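Alpha-galactosidase 1 (Saccharomyces cerevisiae, PDB 3LRL) hydrolyses terminal, non-reducing alpha-D-galactose residues from alpha-D-galactosides such as melibiose, acting as a secreted family 27 glycosidase that assembles as a homotetramer. Local coordinates at the interface of chains A and B. Numbering follows the deposited sequence. Chains: chain A/B, Alpha-galactosidase 1.

The interface of chains A and B. Residues chain A 247-248, 325-327, 378; chain B 216, 219-220.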
# COMPACT_ATOMS: atom_id res chain seq x y z
N ALA A 247 1.24 9.26 -17.00
CA ALA A 247 0.64 10.60 -16.94
C ALA A 247 1.07 11.49 -15.76
O ALA A 247 1.31 12.66 -15.98
CB ALA A 247 -0.92 10.53 -17.04
N PRO A 248 1.12 10.95 -14.51
CA PRO A 248 1.60 11.84 -13.42
C PRO A 248 3.10 12.07 -13.44
O PRO A 248 3.58 13.03 -12.80
CB PRO A 248 1.20 11.08 -12.14
CG PRO A 248 1.16 9.64 -12.55
CD PRO A 248 0.69 9.63 -14.00
N THR A 325 1.25 17.66 -20.20
CA THR A 325 0.40 17.37 -19.08
C THR A 325 -0.97 16.88 -19.55
O THR A 325 -1.53 17.40 -20.52
CB THR A 325 0.20 18.66 -18.24
OG1 THR A 325 1.47 19.13 -17.79
CG2 THR A 325 -0.74 18.43 -17.04
N ARG A 326 -1.53 15.89 -18.85
CA ARG A 326 -2.91 15.49 -19.14
C ARG A 326 -3.77 16.56 -18.51
O ARG A 326 -3.70 16.80 -17.29
CB ARG A 326 -3.24 14.10 -18.56
CG ARG A 326 -4.41 13.42 -19.28
CD ARG A 326 -5.27 12.61 -18.33
NE ARG A 326 -4.78 11.25 -18.20
CZ ARG A 326 -4.75 10.54 -17.07
NH1 ARG A 326 -5.16 11.05 -15.92
NH2 ARG A 326 -4.30 9.32 -17.09
N VAL A 327 -4.56 17.24 -19.34
CA VAL A 327 -5.40 18.30 -18.84
C VAL A 327 -6.67 17.66 -18.28
O VAL A 327 -7.07 17.96 -17.16
CB VAL A 327 -5.69 19.40 -19.88
CG1 VAL A 327 -6.52 20.53 -19.26
CG2 VAL A 327 -4.39 19.97 -20.43
N PHE A 378 -3.50 25.85 -19.53
CA PHE A 378 -4.13 25.46 -18.26
C PHE A 378 -3.45 26.12 -17.05
O PHE A 378 -4.05 26.21 -15.98
CB PHE A 378 -4.13 23.92 -18.14
CG PHE A 378 -2.76 23.29 -18.35
CD1 PHE A 378 -1.90 23.07 -17.27
CD2 PHE A 378 -2.34 22.91 -19.62
CE1 PHE A 378 -0.63 22.51 -17.46
CE2 PHE A 378 -1.07 22.34 -19.81
CZ PHE A 378 -0.22 22.14 -18.72
N ARG B 216 -9.85 21.96 -8.09
CA ARG B 216 -9.51 21.29 -9.35
C ARG B 216 -8.58 20.07 -9.20
O ARG B 216 -7.41 20.21 -8.84
CB ARG B 216 -8.91 22.29 -10.35
CG ARG B 216 -8.82 21.76 -11.80
CD ARG B 216 -7.86 22.58 -12.64
NE ARG B 216 -7.89 22.26 -14.07
CZ ARG B 216 -7.26 21.23 -14.65
NH1 ARG B 216 -6.54 20.37 -13.95
NH2 ARG B 216 -7.37 21.04 -15.96
N SER B 219 -3.63 16.10 -12.83
CA SER B 219 -2.95 14.82 -13.10
C SER B 219 -1.51 14.83 -12.58
O SER B 219 -0.85 13.78 -12.48
CB SER B 219 -2.97 14.50 -14.59
OG SER B 219 -2.27 15.49 -15.32
N ARG B 220 -1.03 16.03 -12.27
CA ARG B 220 0.30 16.23 -11.66
C ARG B 220 0.25 16.08 -10.12
O ARG B 220 1.27 16.11 -9.44
CB ARG B 220 0.87 17.60 -12.07
CG ARG B 220 1.02 17.76 -13.59
CD ARG B 220 1.24 19.20 -14.00
NE ARG B 220 0.04 20.02 -13.86
CZ ARG B 220 -0.01 21.32 -14.12
NH1 ARG B 220 1.08 21.96 -14.54
NH2 ARG B 220 -1.15 22.00 -13.98
O HOH W 1 0.03 14.85 -16.59
O HOH W 2 -4.72 18.01 -15.21
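This patch belongs to a subunit interface of the homotetramer. A loop of chain B meets the start of strand 325-331 and the 3-10 helix 247-252 of chain A. The centre of the contact lies about 23 Å from the proton donor A:Asp209, so its role is probably in assembly.

The tight part is built around B:Ser219, which has 83 Å² of its surface hidden by chain A. Its hydroxyl OG sits between its own backbone N and carbonyl carbon. From there it donates a hydrogen bond of 2.8 Å to the backbone O of A:Arg326. The bond lies in the carbonyl plane on a lone pair, at 129° to C=O. On the helix side, the carbonyl O of B:Ser219 rests 3.4 Å from CB of A:Pro248. B:Arg220 bends at chi3 (-72°) and crosses A:Thr325 nearly at a right angle, with CD 3.7 Å from methyl CG2. Its guanidinium turns a face to the edge of A:Phe378, and the two planes are 82° apart. Ring atom CE1 of A:Phe378 comes within 3.6 Å of CZ of B:Arg220. An alanine in place of B:Arg220 would remove this guanidinium and methylene chain, and would probably leave A:Phe378 and the A:Thr325 methyl poorly packed.

The looser side is bridged by water. B:Arg216 reaches in with an extended chain, yet the hydrogen bond from its NH2 to A:Val327 O is weak, at 3.3 Å. Water 2 joins its NH1 and the backbone N of B:Ser219 to the carbonyls of A:Arg326 and A:Val327. Water 1 lies between the 3-10 helix and the strand, 2.6 Å from A:Ala247 O, and also meets A:Arg326 N and, at 2.7 Å, B:Ser219 OG.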